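Local coordinates for Oxidored_FMN domain-containing protein ([Pseudomonas] geniculata N1, PDB 6L6J) that probably acts as the amine oxidase for 6-hydroxypseudooxynicotine and carries FMN, a [4Fe-4S] cluster and bound ADP, at residues 501-506 and 588-593; 521-526 and 612-617; 526-531 and 551-556; 547-552 and 580-585. All coordinates share one frame; numbering follows the deposited sequence.

Overall arrangement
Residues 501-506 come first and stay open until 588-593 closes interaction 1. Residues 521-526 follow; they wait for 612-617, the last segment, so interaction 2 crosses interaction 1. Inside both loops the chain first closes interaction 3, where 551-556 returns to 526-531 after helix 533-542. It then closes interaction 4, where 580-585 joins 547-552. Interactions 3 and 4 meet end to end and share V551 and T552; interactions 2 and 3 share Y526. Interactions 2, 3 and 4 thus bind strands 612-621, 522-527, 547-552 and 580-582 side by side. Interaction 1 ties the loop before strand 506-507 to the end of strand 585-590, and packs on strand 612-621.

Interaction 1 (501-506 and 588-593); sequences CDLPHV and ASIGPS
The H505 imidazole lies against P592 O, which sits 3.6 Å above the H505 ring plane, over its centre. On the opposite ring face is V506 CG2, offset toward the rim. L503 CD1 and a water lie at the ring edge, in plane. CG of H505 takes the crowded position between backbone N and carbonyl carbon (chi1 78°), and this points the ring at the other segment. The water is 2.6 Å from H505 NE2 and 2.9 Å from G591 O, and it links the two residues. An alanine in place of H505 would lose the imidazole and would probably break this water link and uncover P592 O and the I590 methyl. I590 CG2 meets V506 CG2 tip to tip at 3.8 Å. The same I590 methyl is 3.8 Å from H505 NE2, reached obliquely. L503 CD1 rests on the backbone, 3.2 Å from I590 O. A type I beta turn from L503 to V506, closed by V506 N to L503 O, sets L503, H505 and V506 facing the strand end. H505 and I590 also touch V613, and V506 touches L615, so the turn lies on strand 612-621, with I590 reaching V595 of strand 594-599.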
loop_
_atom_site.group_PDB
_atom_site.type_symbol
_atom_site.label_atom_id
_atom_site.label_comp_id
_atom_site.label_asym_id
_atom_site.label_seq_id
_atom_site.Cartn_x
_atom_site.Cartn_y
_atom_site.Cartn_z
ATOM N N CYS A 501 25.130 -16.181 21.874
ATOM C CA CYS A 501 24.948 -15.589 20.512
ATOM C C CYS A 501 26.164 -15.878 19.615
ATOM O O CYS A 501 25.977 -15.870 18.405
ATOM C CB CYS A 501 24.695 -14.088 20.567
ATOM S SG CYS A 501 26.088 -13.157 21.251
ATOM N N ASP A 502 27.352 -16.139 20.176
ATOM C CA ASP A 502 28.591 -16.343 19.370
ATOM C C ASP A 502 28.820 -17.841 19.085
ATOM O O ASP A 502 29.771 -18.172 18.355
ATOM C CB ASP A 502 29.777 -15.634 20.024
ATOM C CG ASP A 502 29.688 -14.112 19.960
ATOM O OD1 ASP A 502 29.094 -13.574 18.978
ATOM O OD2 ASP A 502 30.211 -13.457 20.891
ATOM N N LEU A 503 27.949 -18.727 19.564
ATOM C CA LEU A 503 28.007 -20.169 19.196
ATOM C C LEU A 503 27.794 -20.317 17.684
ATOM O O LEU A 503 26.966 -19.625 17.090
ATOM C CB LEU A 503 26.980 -20.954 20.016
ATOM C CG LEU A 503 27.182 -20.900 21.534
ATOM C CD1 LEU A 503 25.920 -21.350 22.261
ATOM C CD2 LEU A 503 28.377 -21.734 21.965
ATOM N N PRO A 504 28.556 -21.213 17.006
ATOM C CA PRO A 504 28.563 -21.274 15.539
ATOM C C PRO A 504 27.238 -21.720 14.894
ATOM O O PRO A 504 27.061 -21.469 13.720
ATOM C CB PRO A 504 29.656 -22.316 15.236
ATOM C CG PRO A 504 29.673 -23.194 16.480
ATOM C CD PRO A 504 29.452 -22.217 17.611
ATOM N N HIS A 505 26.343 -22.360 15.655
ATOM C CA HIS A 505 25.005 -22.765 15.143
ATOM C C HIS A 505 24.072 -21.536 15.058
ATOM O O HIS A 505 22.971 -21.666 14.444
ATOM C CB HIS A 505 24.442 -23.942 15.963
ATOM C CG HIS A 505 23.862 -23.557 17.282
ATOM N ND1 HIS A 505 24.627 -22.992 18.284
ATOM C CD2 HIS A 505 22.597 -23.645 17.760
ATOM C CE1 HIS A 505 23.851 -22.743 19.322
ATOM N NE2 HIS A 505 22.598 -23.122 19.022
ATOM N N VAL A 506 24.474 -20.394 15.649
ATOM C CA VAL A 506 23.681 -19.122 15.656
ATOM C C VAL A 506 23.962 -18.334 14.366
ATOM O O VAL A 506 25.144 -18.134 14.019
ATOM C CB VAL A 506 23.956 -18.275 16.908
ATOM C CG1 VAL A 506 23.102 -17.010 16.928
ATOM C CG2 VAL A 506 23.737 -19.070 18.184
ATOM N N ALA A 588 16.272 -15.747 26.786
ATOM C CA ALA A 588 17.162 -15.491 27.946
ATOM C C ALA A 588 18.605 -15.782 27.533
ATOM O O ALA A 588 19.510 -14.969 27.857
ATOM C CB ALA A 588 16.764 -16.330 29.135
ATOM N N SER A 589 18.809 -16.892 26.828
ATOM C CA SER A 589 20.150 -17.490 26.587
ATOM C C SER A 589 20.056 -18.556 25.486
ATOM O O SER A 589 18.966 -19.145 25.326
ATOM C CB SER A 589 20.725 -18.057 27.886
ATOM O OG SER A 589 20.255 -19.385 28.125
ATOM N N ILE A 590 21.173 -18.799 24.793
ATOM C CA ILE A 590 21.283 -19.804 23.698
ATOM C C ILE A 590 22.346 -20.829 24.088
ATOM O O ILE A 590 23.506 -20.422 24.170
ATOM C CB ILE A 590 21.606 -19.139 22.344
ATOM C CG1 ILE A 590 20.516 -18.146 21.925
ATOM C CG2 ILE A 590 21.822 -20.200 21.278
ATOM C CD1 ILE A 590 20.897 -17.254 20.754
ATOM N N GLY A 591 21.954 -22.095 24.276
ATOM C CA GLY A 591 22.872 -23.241 24.466
ATOM C C GLY A 591 23.196 -23.976 23.162
ATOM O O GLY A 591 22.654 -23.670 22.096
ATOM N N PRO A 592 24.076 -25.003 23.212
ATOM C CA PRO A 592 24.548 -25.708 22.011
ATOM C C PRO A 592 23.456 -26.332 21.127
ATOM O O PRO A 592 23.695 -26.511 19.943
ATOM C CB PRO A 592 25.404 -26.867 22.563
ATOM C CG PRO A 592 25.811 -26.432 23.947
ATOM C CD PRO A 592 24.684 -25.538 24.444
ATOM N N SER A 593 22.324 -26.705 21.724
ATOM C CA SER A 593 21.235 -27.448 21.038
ATOM C C SER A 593 19.857 -27.097 21.625
ATOM O O SER A 593 18.888 -27.841 21.377
ATOM C CB SER A 593 21.502 -28.931 21.131
ATOM O OG SER A 593 21.179 -29.418 22.432
HETATM O O HOH W 1 20.407 -23.485 20.297
#

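Interaction 2 (521-526 and 612-617); sequences GSVIVY and AVVLVT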
loop_
_atom_site.group_PDB
_atom_site.type_symbol
_atom_site.label_atom_id
_atom_site.label_comp_id
_atom_site.label_asym_id
_atom_site.label_seq_id
_atom_site.Cartn_x
_atom_site.Cartn_y
_atom_site.Cartn_z
ATOM N N GLY A 521 17.091 -30.411 10.589
ATOM C CA GLY A 521 16.790 -30.332 12.026
ATOM C C GLY A 521 15.862 -29.176 12.335
ATOM O O GLY A 521 15.192 -28.664 11.399
ATOM N N SER A 522 15.810 -28.808 13.619
ATOM C CA SER A 522 14.946 -27.744 14.169
ATOM C C SER A 522 15.707 -26.422 14.051
ATOM O O SER A 522 16.944 -26.451 14.016
ATOM C CB SER A 522 14.564 -28.056 15.580
ATOM O OG SER A 522 15.732 -28.164 16.385
ATOM N N VAL A 523 14.988 -25.307 13.944
ATOM C CA VAL A 523 15.584 -23.942 13.933
ATOM C C VAL A 523 14.563 -22.968 14.533
ATOM O O VAL A 523 13.348 -23.043 14.180
ATOM C CB VAL A 523 16.059 -23.528 12.528
ATOM C CG1 VAL A 523 15.004 -23.793 11.474
ATOM C CG2 VAL A 523 16.492 -22.076 12.477
ATOM N N ILE A 524 15.057 -22.128 15.448
ATOM C CA ILE A 524 14.311 -20.986 16.048
ATOM C C ILE A 524 14.689 -19.707 15.301
ATOM O O ILE A 524 15.908 -19.384 15.218
ATOM C CB ILE A 524 14.583 -20.856 17.556
ATOM C CG1 ILE A 524 13.760 -21.882 18.343
ATOM C CG2 ILE A 524 14.311 -19.435 18.013
ATOM C CD1 ILE A 524 14.129 -21.983 19.803
ATOM N N VAL A 525 13.681 -19.022 14.766
ATOM C CA VAL A 525 13.836 -17.658 14.175
ATOM C C VAL A 525 13.260 -16.702 15.198
ATOM O O VAL A 525 12.089 -16.877 15.543
ATOM C CB VAL A 525 13.151 -17.506 12.804
ATOM C CG1 VAL A 525 13.487 -16.185 12.150
ATOM C CG2 VAL A 525 13.522 -18.646 11.875
ATOM N N TYR A 526 14.103 -15.812 15.720
ATOM C CA TYR A 526 13.753 -14.834 16.781
ATOM C C TYR A 526 13.561 -13.481 16.107
ATOM O O TYR A 526 14.516 -12.989 15.457
ATOM C CB TYR A 526 14.831 -14.828 17.860
ATOM C CG TYR A 526 14.517 -14.020 19.095
ATOM C CD1 TYR A 526 13.314 -14.159 19.772
ATOM C CD2 TYR A 526 15.465 -13.163 19.630
ATOM C CE1 TYR A 526 13.060 -13.437 20.926
ATOM C CE2 TYR A 526 15.229 -12.445 20.788
ATOM C CZ TYR A 526 14.019 -12.575 21.431
ATOM O OH TYR A 526 13.793 -11.845 22.561
ATOM N N ALA A 612 19.596 -25.053 14.970
ATOM C CA ALA A 612 20.012 -23.707 14.510
ATOM C C ALA A 612 19.128 -22.631 15.161
ATOM O O ALA A 612 18.066 -22.976 15.785
ATOM C CB ALA A 612 19.969 -23.631 13.010
ATOM N N VAL A 613 19.575 -21.375 15.038
ATOM C CA VAL A 613 18.926 -20.168 15.634
ATOM C C VAL A 613 19.178 -19.002 14.690
ATOM O O VAL A 613 20.375 -18.732 14.440
ATOM C CB VAL A 613 19.499 -19.859 17.031
ATOM C CG1 VAL A 613 19.017 -18.511 17.557
ATOM C CG2 VAL A 613 19.199 -20.969 18.033
ATOM N N VAL A 614 18.130 -18.354 14.171
ATOM C CA VAL A 614 18.336 -17.106 13.380
ATOM C C VAL A 614 17.850 -15.932 14.238
ATOM O O VAL A 614 16.650 -15.912 14.622
ATOM C CB VAL A 614 17.687 -17.140 11.982
ATOM C CG1 VAL A 614 18.261 -16.048 11.097
ATOM C CG2 VAL A 614 17.846 -18.492 11.302
ATOM N N LEU A 615 18.782 -15.039 14.590
ATOM C CA LEU A 615 18.498 -13.751 15.268
ATOM C C LEU A 615 18.184 -12.668 14.217
ATOM O O LEU A 615 19.068 -12.323 13.425
ATOM C CB LEU A 615 19.703 -13.382 16.139
ATOM C CG LEU A 615 20.046 -14.369 17.257
ATOM C CD1 LEU A 615 21.326 -13.972 17.964
ATOM C CD2 LEU A 615 18.919 -14.488 18.274
ATOM N N VAL A 616 16.938 -12.182 14.214
ATOM C CA VAL A 616 16.455 -11.049 13.366
ATOM C C VAL A 616 16.040 -9.912 14.310
ATOM O O VAL A 616 14.850 -9.876 14.711
ATOM C CB VAL A 616 15.296 -11.477 12.435
ATOM C CG1 VAL A 616 15.205 -10.567 11.222
ATOM C CG2 VAL A 616 15.403 -12.924 11.978
ATOM N N THR A 617 16.991 -9.030 14.661
ATOM C CA THR A 617 16.829 -8.024 15.754
ATOM C C THR A 617 17.189 -6.594 15.308
ATOM O O THR A 617 16.919 -5.659 16.078
ATOM C CB THR A 617 17.633 -8.436 16.997
ATOM O OG1 THR A 617 19.012 -8.429 16.636
ATOM C CG2 THR A 617 17.238 -9.799 17.525
#
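The Y526 ring is the one aromatic group in this contact, and L615 CD2 and T617 CG2 both approach it obliquely. Its CG is anti to the backbone N (chi1 -172°), and Y526 CD2 comes within 3.9 Å of L615 CD2 as the two side chains cross. The polar end has its partner outside: Y526 OH bonds H494 NE2. The motif is a pair of parallel beta strands, 522-526 and 612-616, in the sheet of what is probably an OYE-like second alpha/beta domain. Their short axes run 13° apart. Side chains alternate. V523, V525, A612 and V614 share one face; I524, Y526, V613 and L615 share the other. On the first face V523 CG2 packs on A612 CB at 3.8 Å and also reaches V614 CG2. V525 CG1 lies alongside V616 CG2, pointing the same way, at 3.8 Å. Helix 533-542 covers this side through V525 and V616. On the second face I524 and V613 both touch V595 of strand 594-599. V616 is about 10 Å, side chain to side chain, from R426, which binds ADP. Five backbone hydrogen bonds join the strands, made by S522, I524 and Y526 with A612, V614 and V616. A612 N meets S522 O in the carbonyl plane. I524 N instead sits above the carbonyl plane of A612, 3.1 Å from A612 O. V614 N bonds I524 O in plane at 2.7 Å. Y526 N and V614 O make a bond nearly along the C=O axis, and V616 N likewise meets Y526 O at 2.8 Å.

Interaction 3 (526-531 and 551-556); sequences YDEDYY and VTTASD
T553 stands about at right angles to three side chains, those of Y526, E528 and Y530. They meet at the strand ends of a beta-alpha-beta unit, in which helix 533-542 links the parallel strands 522-527 and 547-552. OG1 of T553 occupies the crowded position between backbone N and carbonyl carbon (chi1 53°), which turns it to the other segment. T553 OG1 donates to E528 OE2 at 2.4 Å, meeting it nearly along the C-O axis. E528 gets there by a bend at chi2, and its other oxygen, OE1, takes the backbone N of N493. Y530 OH lies 2.8 Å from T553 OG1, which sits at the edge of the Y530 ring, in plane. T553 CG2 lies by Y526 OH, which is bonded to H494 NE2. A554 CB lies over one face of the Y530 ring, 4.0 Å from the centroid, a CH-pi contact. R492 makes a cation-pi contact with the same ring. Y526 crosses V551 obliquely, CD1 to V551 CG1 at 3.9 Å. The backbones are joined by D527 N to V551 O, at 2.9 Å and nearly along the C=O axis. D527 then shapes the turn after its strand. OD1 takes both D529 N and Y530 N from above the carboxylate plane, an Asx turn with an Asx motif, while OD2 bonds Y550 OH. T552 answers with an ST turn: its OG1 accepts from A554 N at 3.1 Å and donates to D527 O at 2.9 Å, in the carbonyl plane.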
loop_
_atom_site.group_PDB
_atom_site.type_symbol
_atom_site.label_atom_id
_atom_site.label_comp_id
_atom_site.label_asym_id
_atom_site.label_seq_id
_atom_site.Cartn_x
_atom_site.Cartn_y
_atom_site.Cartn_z
ATOM N N TYR A 526 14.103 -15.812 15.720
ATOM C CA TYR A 526 13.753 -14.834 16.781
ATOM C C TYR A 526 13.561 -13.481 16.107
ATOM O O TYR A 526 14.516 -12.989 15.457
ATOM C CB TYR A 526 14.831 -14.828 17.860
ATOM C CG TYR A 526 14.517 -14.020 19.095
ATOM C CD1 TYR A 526 13.314 -14.159 19.772
ATOM C CD2 TYR A 526 15.465 -13.163 19.630
ATOM C CE1 TYR A 526 13.060 -13.437 20.926
ATOM C CE2 TYR A 526 15.229 -12.445 20.788
ATOM C CZ TYR A 526 14.019 -12.575 21.431
ATOM O OH TYR A 526 13.793 -11.845 22.561
ATOM N N ASP A 527 12.333 -12.964 16.192
ATOM C CA ASP A 527 11.896 -11.711 15.531
ATOM C C ASP A 527 11.801 -10.600 16.579
ATOM O O ASP A 527 10.851 -10.625 17.376
ATOM C CB ASP A 527 10.575 -11.921 14.793
ATOM C CG ASP A 527 10.144 -10.702 14.015
ATOM O OD1 ASP A 527 11.020 -9.822 13.797
ATOM O OD2 ASP A 527 8.944 -10.649 13.636
ATOM N N GLU A 528 12.782 -9.693 16.566
ATOM C CA GLU A 528 12.782 -8.385 17.273
ATOM C C GLU A 528 12.785 -7.237 16.241
ATOM O O GLU A 528 13.089 -6.089 16.637
ATOM C CB GLU A 528 14.025 -8.285 18.162
ATOM C CG GLU A 528 13.875 -8.996 19.487
ATOM C CD GLU A 528 13.422 -8.098 20.619
ATOM O OE1 GLU A 528 14.182 -7.181 20.971
ATOM O OE2 GLU A 528 12.306 -8.307 21.126
ATOM N N ASP A 529 12.523 -7.537 14.963
ATOM C CA ASP A 529 12.438 -6.540 13.868
ATOM C C ASP A 529 10.970 -6.183 13.645
ATOM O O ASP A 529 10.708 -5.002 13.421
ATOM C CB ASP A 529 13.048 -7.071 12.576
ATOM C CG ASP A 529 12.703 -6.231 11.367
ATOM O OD1 ASP A 529 13.378 -5.220 11.152
ATOM O OD2 ASP A 529 11.736 -6.588 10.685
ATOM N N TYR A 530 10.074 -7.178 13.668
ATOM C CA TYR A 530 8.590 -7.016 13.712
ATOM C C TYR A 530 8.007 -6.790 12.305
ATOM O O TYR A 530 6.783 -6.476 12.187
ATOM C CB TYR A 530 8.184 -5.855 14.643
ATOM C CG TYR A 530 8.387 -6.075 16.125
ATOM C CD1 TYR A 530 9.003 -7.214 16.625
ATOM C CD2 TYR A 530 7.987 -5.115 17.041
ATOM C CE1 TYR A 530 9.178 -7.415 17.986
ATOM C CE2 TYR A 530 8.186 -5.277 18.403
ATOM C CZ TYR A 530 8.776 -6.433 18.879
ATOM O OH TYR A 530 8.893 -6.584 20.222
ATOM N N TYR A 531 8.810 -6.926 11.243
ATOM C CA TYR A 531 8.296 -6.793 9.846
ATOM C C TYR A 531 8.445 -8.132 9.098
ATOM O O TYR A 531 8.196 -9.169 9.706
ATOM C CB TYR A 531 8.937 -5.528 9.270
ATOM C CG TYR A 531 8.368 -5.040 7.967
ATOM C CD1 TYR A 531 7.157 -5.498 7.478
ATOM C CD2 TYR A 531 9.064 -4.139 7.187
ATOM C CE1 TYR A 531 6.667 -5.085 6.251
ATOM C CE2 TYR A 531 8.568 -3.686 5.970
ATOM C CZ TYR A 531 7.367 -4.168 5.487
ATOM O OH TYR A 531 6.866 -3.736 4.282
ATOM N N VAL A 551 9.464 -17.162 16.775
ATOM C CA VAL A 551 9.418 -16.690 18.196
ATOM C C VAL A 551 9.525 -15.167 18.187
ATOM O O VAL A 551 10.539 -14.687 17.614
ATOM C CB VAL A 551 10.561 -17.303 19.027
ATOM C CG1 VAL A 551 10.542 -16.821 20.476
ATOM C CG2 VAL A 551 10.576 -18.823 18.980
ATOM N N THR A 552 8.550 -14.442 18.767
ATOM C CA THR A 552 8.657 -12.971 18.944
ATOM C C THR A 552 8.311 -12.533 20.379
ATOM O O THR A 552 7.538 -13.235 21.066
ATOM C CB THR A 552 7.798 -12.200 17.934
ATOM O OG1 THR A 552 8.114 -10.822 18.183
ATOM C CG2 THR A 552 6.306 -12.459 18.073
ATOM N N THR A 553 8.848 -11.366 20.762
ATOM C CA THR A 553 8.577 -10.644 22.035
ATOM C C THR A 553 7.271 -9.865 21.923
ATOM O O THR A 553 6.673 -9.552 22.964
ATOM C CB THR A 553 9.738 -9.710 22.396
ATOM O OG1 THR A 553 10.000 -8.876 21.267
ATOM C CG2 THR A 553 10.996 -10.460 22.798
ATOM N N ALA A 554 6.851 -9.590 20.692
ATOM C CA ALA A 554 5.561 -8.952 20.342
ATOM C C ALA A 554 4.390 -9.909 20.613
ATOM O O ALA A 554 4.587 -11.145 20.675
ATOM C CB ALA A 554 5.599 -8.497 18.899
ATOM N N SER A 555 3.204 -9.349 20.794
ATOM C CA SER A 555 1.970 -10.109 21.113
ATOM C C SER A 555 1.405 -10.782 19.859
ATOM O O SER A 555 0.641 -11.753 20.015
ATOM C CB SER A 555 0.948 -9.223 21.745
ATOM O OG SER A 555 1.451 -8.720 22.964
ATOM N N ASP A 556 1.749 -10.263 18.682
ATOM C CA ASP A 556 1.278 -10.757 17.371
ATOM C C ASP A 556 2.494 -11.047 16.506
ATOM O O ASP A 556 3.508 -10.357 16.638
ATOM C CB ASP A 556 0.337 -9.741 16.730
ATOM C CG ASP A 556 -0.947 -9.555 17.509
ATOM O OD1 ASP A 556 -1.742 -10.497 17.553
ATOM O OD2 ASP A 556 -1.132 -8.488 18.051
#

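Interaction 4 (547-552 and 580-585); sequences KVTYVT and EIVVGT
Five backbone hydrogen bonds join segments 547-552 and 580-585. The first four alternate in parallel register: E580 N to V548 O, Y550 N to E580 O, V582 N to Y550 O, and T552 N to V582 O. V582 N meets Y550 O nearly along the C=O axis, at 2.7 Å. The fifth, T585 N to T552 O at 3.0 Å, lies on a lone pair and follows the turn at G584. T585 OG1 donates back to V583 O within that turn. The charged contact is a salt bridge, K547 NZ to E580 OE2 at 3.1 Å, at an exposed end of the pair. Both chains bend at chi2 to reach it. In the side-chain packing, T549 lies alongside E580, pointing the same way. T549 CG2, anti to the backbone N, meets V582 CG2 at 3.5 Å, and T549 OG1 is beside E580 CB. A glycine here would remove these atoms and would probably loosen the packing of V582 and of the E580 chain. V551 CG2 lies alongside V582 CB at 4.1 Å. On the other face, that of Y550 and I581, Y550 CD1 reaches I581 CG2 at 4.2 Å. Y550 and I581 both touch helix 567-577, and Y550 and V548 touch helix 533-542. Parallel strands 547-552 and 580-582, linked through helix 567-577, make a beta-alpha-beta unit, consistent with a Rossmann-like alpha/beta domain.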
loop_
_atom_site.group_PDB
_atom_site.type_symbol
_atom_site.label_atom_id
_atom_site.label_comp_id
_atom_site.label_asym_id
_atom_site.label_seq_id
_atom_site.Cartn_x
_atom_site.Cartn_y
_atom_site.Cartn_z
ATOM N N LYS A 547 12.418 -27.954 10.409
ATOM C CA LYS A 547 11.274 -27.670 11.307
ATOM C C LYS A 547 11.532 -26.295 11.936
ATOM O O LYS A 547 12.489 -26.187 12.717
ATOM C CB LYS A 547 11.114 -28.781 12.349
ATOM C CG LYS A 547 10.198 -28.458 13.527
ATOM C CD LYS A 547 8.716 -28.446 13.201
ATOM C CE LYS A 547 7.903 -27.621 14.184
ATOM N NZ LYS A 547 6.441 -27.814 14.011
ATOM N N VAL A 548 10.714 -25.293 11.578
ATOM C CA VAL A 548 10.852 -23.886 12.057
ATOM C C VAL A 548 9.871 -23.614 13.204
ATOM O O VAL A 548 8.681 -23.952 13.051
ATOM C CB VAL A 548 10.661 -22.869 10.910
ATOM C CG1 VAL A 548 10.852 -21.441 11.397
ATOM C CG2 VAL A 548 11.603 -23.148 9.756
ATOM N N THR A 549 10.361 -22.977 14.272
ATOM C CA THR A 549 9.528 -22.238 15.252
ATOM C C THR A 549 9.797 -20.730 15.105
ATOM O O THR A 549 10.947 -20.298 15.293
ATOM C CB THR A 549 9.779 -22.717 16.691
ATOM O OG1 THR A 549 9.342 -24.066 16.831
ATOM C CG2 THR A 549 9.048 -21.913 17.739
ATOM N N TYR A 550 8.763 -19.945 14.819
ATOM C CA TYR A 550 8.845 -18.456 14.789
ATOM C C TYR A 550 8.537 -17.938 16.196
ATOM O O TYR A 550 7.437 -18.262 16.715
ATOM C CB TYR A 550 7.874 -17.861 13.759
ATOM C CG TYR A 550 7.693 -16.371 13.884
ATOM C CD1 TYR A 550 6.726 -15.822 14.718
ATOM C CD2 TYR A 550 8.518 -15.502 13.196
ATOM C CE1 TYR A 550 6.568 -14.453 14.830
ATOM C CE2 TYR A 550 8.371 -14.128 13.301
ATOM C CZ TYR A 550 7.402 -13.603 14.128
ATOM O OH TYR A 550 7.287 -12.251 14.245
ATOM N N VAL A 551 9.464 -17.162 16.775
ATOM C CA VAL A 551 9.418 -16.690 18.196
ATOM C C VAL A 551 9.525 -15.167 18.187
ATOM O O VAL A 551 10.539 -14.687 17.614
ATOM C CB VAL A 551 10.561 -17.303 19.027
ATOM C CG1 VAL A 551 10.542 -16.821 20.476
ATOM C CG2 VAL A 551 10.576 -18.823 18.980
ATOM N N THR A 552 8.550 -14.442 18.767
ATOM C CA THR A 552 8.657 -12.971 18.944
ATOM C C THR A 552 8.311 -12.533 20.379
ATOM O O THR A 552 7.538 -13.235 21.066
ATOM C CB THR A 552 7.798 -12.200 17.934
ATOM O OG1 THR A 552 8.114 -10.822 18.183
ATOM C CG2 THR A 552 6.306 -12.459 18.073
ATOM N N GLU A 580 5.804 -23.358 13.609
ATOM C CA GLU A 580 5.384 -23.053 14.998
ATOM C C GLU A 580 5.425 -21.527 15.205
ATOM O O GLU A 580 6.446 -20.883 14.821
ATOM C CB GLU A 580 6.316 -23.763 15.974
ATOM C CG GLU A 580 5.627 -24.228 17.231
ATOM C CD GLU A 580 4.612 -25.332 16.989
ATOM O OE1 GLU A 580 3.537 -25.291 17.661
ATOM O OE2 GLU A 580 4.908 -26.243 16.146
ATOM N N ILE A 581 4.347 -20.975 15.777
ATOM C CA ILE A 581 4.253 -19.555 16.204
ATOM C C ILE A 581 4.285 -19.501 17.740
ATOM O O ILE A 581 3.334 -20.022 18.377
ATOM C CB ILE A 581 2.994 -18.882 15.634
ATOM C CG1 ILE A 581 2.842 -19.140 14.137
ATOM C CG2 ILE A 581 2.988 -17.393 15.962
ATOM C CD1 ILE A 581 1.478 -18.771 13.587
ATOM N N VAL A 582 5.333 -18.873 18.284
ATOM C CA VAL A 582 5.457 -18.470 19.710
ATOM C C VAL A 582 5.461 -16.937 19.808
ATOM O O VAL A 582 6.241 -16.295 19.089
ATOM C CB VAL A 582 6.734 -19.069 20.347
ATOM C CG1 VAL A 582 6.838 -18.729 21.838
ATOM C CG2 VAL A 582 6.832 -20.577 20.142
ATOM N N VAL A 583 4.688 -16.381 20.741
ATOM C CA VAL A 583 4.543 -14.910 20.951
ATOM C C VAL A 583 4.739 -14.528 22.424
ATOM O O VAL A 583 4.902 -15.418 23.279
ATOM C CB VAL A 583 3.191 -14.432 20.416
ATOM C CG1 VAL A 583 3.151 -14.625 18.894
ATOM C CG2 VAL A 583 2.012 -15.105 21.119
ATOM N N GLY A 584 4.768 -13.212 22.683
ATOM C CA GLY A 584 5.064 -12.617 24.004
ATOM C C GLY A 584 6.173 -13.358 24.735
ATOM O O GLY A 584 6.041 -13.524 25.969
ATOM N N THR A 585 7.223 -13.753 24.012
ATOM C CA THR A 585 8.321 -14.612 24.508
ATOM C C THR A 585 9.665 -14.024 24.075
ATOM O O THR A 585 9.838 -13.727 22.878
ATOM C CB THR A 585 8.187 -16.070 24.022
ATOM O OG1 THR A 585 7.007 -16.660 24.558
ATOM C CG2 THR A 585 9.326 -16.955 24.461
#